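Local coordinates for glyoxalase family protein (Listeria monocytogenes, PDB 2P7P) that probably catalyses the hydration of the antibiotic fosfomycin, using a manganese ion as cofactor, at residues E30-G35 against E44-I49. Sequence-based numbering, arbitrary orientation.
Sequences EIYSSG and EKFFLI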
ATOM      1  N   GLU A  30      -9.827 -15.316  -4.127  1.00 34.26           N
ATOM      2  CA  GLU A  30     -10.904 -14.856  -3.260  1.00 35.72           C
ATOM      3  C   GLU A  30     -11.084 -15.826  -2.092  1.00 35.52           C
ATOM      4  O   GLU A  30     -11.274 -17.026  -2.287  1.00 35.15           O
ATOM      5  CB  GLU A  30     -12.208 -14.715  -4.051  1.00 33.03           C
ATOM      6  CG  GLU A  30     -13.382 -14.205  -3.225  1.00 40.90           C
ATOM      7  CD  GLU A  30     -14.543 -13.719  -4.080  1.00 44.86           C
ATOM      8  OE1 GLU A  30     -15.684 -13.657  -3.570  1.00 47.70           O
ATOM      9  OE2 GLU A  30     -14.314 -13.387  -5.258  1.00 45.05           O
ATOM     10  N   ILE A  31     -11.004 -15.297  -0.874  1.00 36.49           N
ATOM     11  CA  ILE A  31     -11.146 -16.123   0.312  1.00 36.57           C
ATOM     12  C   ILE A  31     -12.291 -15.644   1.183  1.00 36.01           C
ATOM     13  O   ILE A  31     -12.542 -16.216   2.244  1.00 37.22           O
ATOM     14  CB  ILE A  31      -9.882 -16.098   1.199  1.00 40.57           C
ATOM     15  CG1 ILE A  31      -8.622 -15.861   0.362  1.00 41.98           C
ATOM     16  CG2 ILE A  31      -9.780 -17.416   1.958  1.00 41.41           C
ATOM     17  CD1 ILE A  31      -8.182 -17.039  -0.479  1.00 43.47           C
ATOM     18  N   TYR A  32     -12.984 -14.597   0.750  1.00 34.83           N
ATOM     19  CA  TYR A  32     -14.087 -14.070   1.548  1.00 35.21           C
ATOM     20  C   TYR A  32     -15.003 -13.124   0.786  1.00 33.27           C
ATOM     21  O   TYR A  32     -14.550 -12.264   0.039  1.00 31.57           O
ATOM     22  CB  TYR A  32     -13.536 -13.345   2.779  1.00 38.70           C
ATOM     23  CG  TYR A  32     -14.612 -12.740   3.637  1.00 41.50           C
ATOM     24  CD1 TYR A  32     -15.338 -13.522   4.534  1.00 43.85           C
ATOM     25  CD2 TYR A  32     -14.944 -11.389   3.519  1.00 43.74           C
ATOM     26  CE1 TYR A  32     -16.372 -12.973   5.292  1.00 48.02           C
ATOM     27  CE2 TYR A  32     -15.975 -10.831   4.269  1.00 45.31           C
ATOM     28  CZ  TYR A  32     -16.684 -11.627   5.151  1.00 48.85           C
ATOM     29  OH  TYR A  32     -17.707 -11.077   5.889  1.00 54.10           O
ATOM     30  N   SER A  33     -16.303 -13.285   0.994  1.00 35.46           N
ATOM     31  CA  SER A  33     -17.290 -12.442   0.337  1.00 40.09           C
ATOM     32  C   SER A  33     -18.422 -12.176   1.313  1.00 40.77           C
ATOM     33  O   SER A  33     -19.034 -13.109   1.818  1.00 40.34           O
ATOM     34  CB  SER A  33     -17.837 -13.134  -0.913  1.00 42.08           C
ATOM     35  OG  SER A  33     -18.702 -12.269  -1.632  1.00 43.66           O
ATOM     36  N   SER A  34     -18.692 -10.906   1.589  1.00 41.87           N
ATOM     37  CA  SER A  34     -19.758 -10.565   2.513  1.00 46.11           C
ATOM     38  C   SER A  34     -21.039 -11.277   2.099  1.00 51.57           C
ATOM     39  O   SER A  34     -21.937 -11.491   2.919  1.00 52.12           O
ATOM     40  CB  SER A  34     -19.973  -9.054   2.537  1.00 46.74           C
ATOM     41  OG  SER A  34     -20.181  -8.547   1.236  1.00 48.15           O
ATOM     42  N   GLY A  35     -21.111 -11.652   0.824  1.00 55.12           N
ATOM     43  CA  GLY A  35     -22.280 -12.352   0.320  1.00 60.27           C
ATOM     44  C   GLY A  35     -22.402 -13.748   0.907  1.00 64.25           C
ATOM     45  O   GLY A  35     -23.481 -14.345   0.891  1.00 64.39           O
ATOM     46  N   GLU A  44     -18.240  -6.207   0.538  1.00 43.02           N
ATOM     47  CA  GLU A  44     -16.795  -6.381   0.510  1.00 40.97           C
ATOM     48  C   GLU A  44     -16.341  -7.809   0.210  1.00 41.31           C
ATOM     49  O   GLU A  44     -17.088  -8.771   0.397  1.00 42.93           O
ATOM     50  CB  GLU A  44     -16.216  -5.943   1.850  1.00 41.72           C
ATOM     51  CG  GLU A  44     -17.080  -6.352   3.023  1.00 47.55           C
ATOM     52  CD  GLU A  44     -16.416  -6.125   4.362  1.00 52.63           C
ATOM     53  OE1 GLU A  44     -15.754  -5.077   4.539  1.00 53.47           O
ATOM     54  OE2 GLU A  44     -16.568  -6.995   5.245  1.00 55.78           O
ATOM     55  N   LYS A  45     -15.106  -7.930  -0.266  1.00 39.82           N
ATOM     56  CA  LYS A  45     -14.505  -9.224  -0.571  1.00 36.65           C
ATOM     57  C   LYS A  45     -13.017  -9.172  -0.223  1.00 37.02           C
ATOM     58  O   LYS A  45     -12.352  -8.156  -0.434  1.00 34.80           O
ATOM     59  CB  LYS A  45     -14.680  -9.575  -2.054  1.00 35.83           C
ATOM     60  CG  LYS A  45     -16.079 -10.007  -2.425  1.00 36.27           C
ATOM     61  CD  LYS A  45     -16.176 -10.411  -3.888  1.00 42.43           C
ATOM     62  CE  LYS A  45     -17.537 -11.039  -4.194  1.00 44.76           C
ATOM     63  NZ  LYS A  45     -17.720 -11.381  -5.642  1.00 46.56           N
ATOM     64  N   PHE A  46     -12.510 -10.270   0.322  1.00 34.85           N
ATOM     65  CA  PHE A  46     -11.112 -10.365   0.705  1.00 35.57           C
ATOM     66  C   PHE A  46     -10.384 -11.299  -0.245  1.00 36.51           C
ATOM     67  O   PHE A  46     -10.887 -12.362  -0.602  1.00 35.28           O
ATOM     68  CB  PHE A  46     -11.000 -10.880   2.142  1.00 34.18           C
ATOM     69  CG  PHE A  46     -11.684  -9.999   3.157  1.00 36.48           C
ATOM     70  CD1 PHE A  46     -11.872 -10.436   4.460  1.00 32.12           C
ATOM     71  CD2 PHE A  46     -12.136  -8.722   2.804  1.00 37.87           C
ATOM     72  CE1 PHE A  46     -12.501  -9.616   5.402  1.00 39.11           C
ATOM     73  CE2 PHE A  46     -12.768  -7.892   3.739  1.00 39.00           C
ATOM     74  CZ  PHE A  46     -12.950  -8.339   5.038  1.00 36.12           C
ATOM     75  N   PHE A  47      -9.193 -10.894  -0.660  1.00 37.04           N
ATOM     76  CA  PHE A  47      -8.414 -11.707  -1.570  1.00 36.81           C
ATOM     77  C   PHE A  47      -7.011 -11.939  -1.045  1.00 36.99           C
ATOM     78  O   PHE A  47      -6.536 -11.232  -0.160  1.00 38.26           O
ATOM     79  CB  PHE A  47      -8.319 -11.034  -2.939  1.00 31.81           C
ATOM     80  CG  PHE A  47      -9.643 -10.633  -3.517  1.00 29.30           C
ATOM     81  CD1 PHE A  47     -10.213  -9.406  -3.196  1.00 31.45           C
ATOM     82  CD2 PHE A  47     -10.309 -11.470  -4.401  1.00 28.78           C
ATOM     83  CE1 PHE A  47     -11.434  -9.009  -3.751  1.00 29.46           C
ATOM     84  CE2 PHE A  47     -11.530 -11.090  -4.964  1.00 30.38           C
ATOM     85  CZ  PHE A  47     -12.095  -9.854  -4.639  1.00 30.93           C
ATOM     86  N   LEU A  48      -6.362 -12.960  -1.588  1.00 36.16           N
ATOM     87  CA  LEU A  48      -4.993 -13.271  -1.245  1.00 33.04           C
ATOM     88  C   LEU A  48      -4.223 -13.047  -2.539  1.00 34.50           C
ATOM     89  O   LEU A  48      -4.437 -13.746  -3.526  1.00 33.26           O
ATOM     90  CB  LEU A  48      -4.842 -14.726  -0.819  1.00 35.40           C
ATOM     91  CG  LEU A  48      -4.735 -15.067   0.665  1.00 41.73           C
ATOM     92  CD1 LEU A  48      -4.340 -16.533   0.778  1.00 40.81           C
ATOM     93  CD2 LEU A  48      -3.691 -14.189   1.358  1.00 36.69           C
ATOM     94  N   ILE A  49      -3.351 -12.051  -2.547  1.00 35.80           N
ATOM     95  CA  ILE A  49      -2.554 -11.767  -3.729  1.00 35.44           C
ATOM     96  C   ILE A  49      -1.095 -11.867  -3.315  1.00 37.30           C
ATOM     97  O   ILE A  49      -0.576 -11.001  -2.609  1.00 39.46           O
ATOM     98  CB  ILE A  49      -2.867 -10.363  -4.275  1.00 33.80           C
ATOM     99  CG1 ILE A  49      -4.318 -10.324  -4.759  1.00 33.54           C
ATOM    100  CG2 ILE A  49      -1.902 -10.006  -5.390  1.00 33.57           C
ATOM    101  CD1 ILE A  49      -4.786  -8.968  -5.213  1.00 32.79           C
TER
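The side chains of Tyr-32 and Phe-46 run alongside each other from neighbouring strands of the hairpin 29-33 and 44-49. CD2 of Tyr-32 sits over one face of the Phe-46 ring, displaced toward its rim and 3.4 Å from CD1 of Phe-46; the planes are inclined by 32°, with centroids 4.5 Å apart. Trp-53 meets Phe-46 edge-to-face, and Leu-128 of the second subunit packs on Tyr-32. OE2 of Glu-44, probably the catalytic proton acceptor, approaches the edge of the Tyr-32 ring at CE2. On the other face of the sheet, Glu-30 stretches out with CG anti to the backbone N (chi1 -179°), which brings its carboxylate against both the aliphatic chain of Lys-45 and the ring of Phe-47. OE1 of Glu-30 makes a long salt bridge to Lys-45 NZ (3.7 Å), while OE2 of Glu-30 lies 3.6 Å from CE2 of Phe-47. A classic beta bulge sets Ile-31 and Tyr-32 opposite Phe-46, whose O takes a nearly straight bond from Ile-31 N (2.9 Å) and a weak, bent one from Tyr-32 N. At the turn end, Ser-34 N donates to Glu-44 O (2.9 Å) and Glu-44 N to Ser-34 OG (3.1 Å). This paired grip fixes the backbone of Glu-44, whereas the Glu-30 and Lys-45 charges are probably only loosely paired, much of their contact running through the Lys-45 methylenes.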